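Local coordinates for protein geranyltranstransferase (PDB 3NPK) that probably catalyses the condensation of geranyl diphosphate with isopentenyl diphosphate to farnesyl diphosphate, a chain-lengthening step of isoprenoid biosynthesis, at residues I107-G110 and D111-T115; M147-G150 and Q151-D154. One frame throughout, in Å; residues are numbered along the deposited sequence.

Overall arrangement
Both contacts are local, each a run of i to i+4 bonds inside one helix, so neither closes a long loop. Following the chain from the N terminus, residues 107-115 (interaction 1) come first, in helix 103-122; residues 147-154 (interaction 2) follow in helix 147-156, after helix 128-142 has intervened. The two stand in series and neither nest nor cross. Their centres are about 17 Å apart and their nearest atoms about 6 Å, without touching. Helix 59-80 packs against both, through Tyr75 among others, and both reach the second subunit, where Leu108 of one chain meets Gln151 and Ala152 of the other across the dimer interface.

Interaction 1. Residues I107-G110 and D111-T115; sequences ILVG and DALNT
Asp111 folds back over the preceding turn of helix 103-122 and lies alongside Ile107, the two side chains pointing the same way. Its CG stands anti to its own carbonyl carbon (chi1 -71°), which sets the carboxylate against the backbone of Ile107 as well as its side chain: CG of Asp111 is 3.3 Å from Ile107 O, a contact and not a bond. OD2 of Asp111 is 3.8 Å from CG2 of Ile107, and 4.0 Å from CD2 of Leu108, whose side chain crosses at a slant. Four i to i+4 bonds of 2.8 to 3.0 Å hold the backbone: Asp111 N to Ile107 O, Ala112 N to Leu108 O, Leu113 N to Val109 O, and Asn114 N to Gly110 O. On another side of the helix, Val109 and Leu113 run side by side; CG1 of Val109, anti to the backbone N (chi1 164°), meets CD1 of Leu113 at 4.1 Å. The CB of Ala112 rests 3.4 Å from Leu108 O.

The second shell fixes the polar ends. Ile107 O also accepts a bond from His79 NE2 of the same chain, so this carbonyl serves two donors, while OD2 of Asp111 is hydrogen-bonded to His79 ND1 of the second subunit. A histidine from each chain thus grips this buried stretch of helix. Further along, Asn114 OD1 pairs with Thr115 OG1 of the second subunit, and the same bond recurs with the chains exchanged. Val109 and Ala112 pack on helix 27-37, Leu113 on Tyr75 of helix 59-80. The whole is a buried stretch of alpha-helix at the dimer interface of an all-helical polyprenyl synthetase fold.

Interaction 2. Residues M147-G150 and Q151-D154; sequences MVIG and QAID
Four successive i to i+4 bonds join Met147-Gly150 to Gln151-Asp154, all 2.9 Å long from N to O and nearly straight. This is regular alpha-helix, the opening turns of helix 147-156 in the polyprenyl synthetase fold. Ile149 and Ile153 make the main side-chain contact, one turn apart and slanting across each other. CG1 of Ile149 stands anti to its backbone N (chi1 -168°), which carries it toward the C-terminal end of the helix, where it meets CD1 of Ile153 at 4.0 Å. CD1 of Ile149 lies more loosely, 4.4 Å from CB of Ala152. The three form an apolar strip, which also packs on Phe169 and His173 of helix 164-189 and on Val20, Phe23 and Phe27 of the second subunit.

Gln151 touches the first turn with its root: CB is 3.6 Å from Met147 O, after which the chain bends at chi2 (63°) and the amide leads away. The Gln151 side chain packs on Asp80 and Lys174 of its own chain and on Leu108 of the second subunit. Met147, present as selenomethionine and extended through chi2, packs instead on Tyr75 and Ser76 of helix 59-80. Asp154 turns its carboxylate away from the preceding turn, OD2 forming a salt bridge with Lys174 NZ, while its CB stays 3.4 Å from Gly150 O.

Interaction 1. Residues I107-G110 and D111-T115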
loop_
_atom_site.group_PDB
_atom_site.type_symbol
_atom_site.label_atom_id
_atom_site.label_comp_id
_atom_site.label_asym_id
_atom_site.label_seq_id
_atom_site.Cartn_x
_atom_site.Cartn_y
_atom_site.Cartn_z
ATOM N N ILE A 107 -10.632 -4.466 7.156
ATOM C CA ILE A 107 -9.409 -4.925 6.491
ATOM C C ILE A 107 -9.275 -4.260 5.117
ATOM O O ILE A 107 -8.228 -3.678 4.783
ATOM C CB ILE A 107 -9.389 -6.447 6.316
ATOM C CG1 ILE A 107 -9.284 -7.132 7.677
ATOM C CG2 ILE A 107 -8.206 -6.860 5.414
ATOM C CD1 ILE A 107 -9.754 -8.577 7.661
ATOM N N LEU A 108 -10.340 -4.328 4.323
ATOM C CA LEU A 108 -10.283 -3.811 2.947
ATOM C C LEU A 108 -10.190 -2.284 2.851
ATOM O O LEU A 108 -9.537 -1.769 1.943
ATOM C CB LEU A 108 -11.479 -4.308 2.135
ATOM C CG LEU A 108 -11.530 -5.829 1.941
ATOM C CD1 LEU A 108 -12.815 -6.228 1.188
ATOM C CD2 LEU A 108 -10.257 -6.327 1.225
ATOM N N VAL A 109 -10.851 -1.562 3.755
ATOM C CA VAL A 109 -10.692 -0.114 3.773
ATOM C C VAL A 109 -9.225 0.236 4.067
ATOM O O VAL A 109 -8.651 1.105 3.408
ATOM C CB VAL A 109 -11.632 0.589 4.785
ATOM C CG1 VAL A 109 -11.147 2.028 5.046
ATOM C CG2 VAL A 109 -13.084 0.601 4.277
ATOM N N GLY A 110 -8.614 -0.430 5.046
ATOM C CA GLY A 110 -7.204 -0.182 5.307
ATOM C C GLY A 110 -6.351 -0.488 4.077
ATOM O O GLY A 110 -5.459 0.287 3.720
ATOM N N ASP A 111 -6.623 -1.617 3.424
ATOM C CA ASP A 111 -5.880 -2.000 2.215
ATOM C C ASP A 111 -6.031 -0.912 1.154
ATOM O O ASP A 111 -5.045 -0.502 0.520
ATOM C CB ASP A 111 -6.371 -3.335 1.649
ATOM C CG ASP A 111 -5.978 -4.523 2.519
ATOM O OD1 ASP A 111 -5.156 -4.361 3.440
ATOM O OD2 ASP A 111 -6.501 -5.620 2.286
ATOM N N ALA A 112 -7.268 -0.450 0.956
ATOM C CA ALA A 112 -7.538 0.622 -0.004
ATOM C C ALA A 112 -6.743 1.883 0.296
ATOM O O ALA A 112 -6.194 2.499 -0.612
ATOM C CB ALA A 112 -9.033 0.927 -0.064
ATOM N N LEU A 113 -6.699 2.291 1.564
ATOM C CA LEU A 113 -6.036 3.546 1.918
ATOM C C LEU A 113 -4.513 3.439 1.761
ATOM O O LEU A 113 -3.862 4.416 1.399
ATOM C CB LEU A 113 -6.422 4.003 3.335
ATOM C CG LEU A 113 -7.872 4.499 3.479
ATOM C CD1 LEU A 113 -8.164 4.867 4.950
ATOM C CD2 LEU A 113 -8.185 5.673 2.535
ATOM N N ASN A 114 -3.953 2.270 2.071
ATOM C CA ASN A 114 -2.526 2.010 1.877
ATOM C C ASN A 114 -2.201 2.253 0.399
ATOM O O ASN A 114 -1.345 3.072 0.054
ATOM C CB ASN A 114 -2.258 0.555 2.302
ATOM C CG ASN A 114 -0.781 0.165 2.300
ATOM O OD1 ASN A 114 0.098 0.943 1.902
ATOM N ND2 ASN A 114 -0.502 -1.053 2.785
ATOM N N THR A 115 -2.914 1.569 -0.489
ATOM C CA THR A 115 -2.656 1.724 -1.929
ATOM C C THR A 115 -2.984 3.132 -2.414
ATOM O O THR A 115 -2.261 3.700 -3.247
ATOM C CB THR A 115 -3.458 0.685 -2.719
ATOM O OG1 THR A 115 -3.117 -0.614 -2.226
ATOM C CG2 THR A 115 -3.154 0.748 -4.214
#

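Interaction 2. Residues M147-G150 and Q151-D154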
loop_
_atom_site.group_PDB
_atom_site.type_symbol
_atom_site.label_atom_id
_atom_site.label_comp_id
_atom_site.label_asym_id
_atom_site.label_seq_id
_atom_site.Cartn_x
_atom_site.Cartn_y
_atom_site.Cartn_z
HETATM N N MSE A 147 7.196 1.346 9.685
HETATM C CA MSE A 147 5.976 1.169 10.451
HETATM C C MSE A 147 5.545 -0.291 10.578
HETATM O O MSE A 147 5.159 -0.719 11.668
HETATM C CB MSE A 147 4.871 1.994 9.804
HETATM C CG MSE A 147 3.576 2.017 10.574
HETATM SE SE MSE A 147 2.278 3.086 9.563
HETATM C CE MSE A 147 1.689 1.667 8.354
ATOM N N VAL A 148 5.586 -1.051 9.484
ATOM C CA VAL A 148 5.040 -2.403 9.558
ATOM C C VAL A 148 5.876 -3.347 10.422
ATOM O O VAL A 148 5.319 -4.115 11.210
ATOM C CB VAL A 148 4.776 -3.017 8.175
ATOM C CG1 VAL A 148 4.229 -4.464 8.341
ATOM C CG2 VAL A 148 3.783 -2.126 7.381
ATOM N N ILE A 149 7.201 -3.290 10.303
ATOM C CA ILE A 149 8.018 -4.148 11.166
ATOM C C ILE A 149 7.879 -3.691 12.622
ATOM O O ILE A 149 7.888 -4.518 13.535
ATOM C CB ILE A 149 9.508 -4.264 10.723
ATOM C CG1 ILE A 149 10.208 -5.402 11.489
ATOM C CG2 ILE A 149 10.268 -2.971 10.948
ATOM C CD1 ILE A 149 9.613 -6.787 11.245
ATOM N N GLY A 150 7.748 -2.381 12.852
ATOM C CA GLY A 150 7.492 -1.872 14.188
ATOM C C GLY A 150 6.221 -2.441 14.802
ATOM O O GLY A 150 6.200 -2.890 15.954
ATOM N N GLN A 151 5.148 -2.441 14.028
ATOM C CA GLN A 151 3.898 -3.019 14.510
ATOM C C GLN A 151 3.979 -4.538 14.713
ATOM O O GLN A 151 3.454 -5.071 15.707
ATOM C CB GLN A 151 2.750 -2.689 13.551
ATOM C CG GLN A 151 1.398 -3.269 13.973
ATOM C CD GLN A 151 0.837 -2.748 15.320
ATOM O OE1 GLN A 151 1.510 -2.057 16.085
ATOM N NE2 GLN A 151 -0.415 -3.115 15.608
ATOM N N ALA A 152 4.654 -5.242 13.805
ATOM C CA ALA A 152 4.799 -6.695 13.969
ATOM C C ALA A 152 5.550 -7.006 15.264
ATOM O O ALA A 152 5.182 -7.919 16.019
ATOM C CB ALA A 152 5.528 -7.311 12.762
ATOM N N ILE A 153 6.612 -6.246 15.518
ATOM C CA ILE A 153 7.374 -6.429 16.746
ATOM C C ILE A 153 6.517 -6.085 17.972
ATOM O O ILE A 153 6.487 -6.835 18.957
ATOM C CB ILE A 153 8.663 -5.599 16.695
ATOM C CG1 ILE A 153 9.631 -6.265 15.714
ATOM C CG2 ILE A 153 9.308 -5.455 18.090
ATOM C CD1 ILE A 153 10.881 -5.441 15.394
ATOM N N ASP A 154 5.809 -4.962 17.915
ATOM C CA ASP A 154 4.946 -4.556 19.033
ATOM C C ASP A 154 3.923 -5.654 19.377
ATOM O O ASP A 154 3.739 -6.023 20.554
ATOM C CB ASP A 154 4.227 -3.254 18.682
ATOM C CG ASP A 154 3.707 -2.500 19.907
ATOM O OD1 ASP A 154 4.266 -2.633 21.015
ATOM O OD2 ASP A 154 2.731 -1.756 19.743
#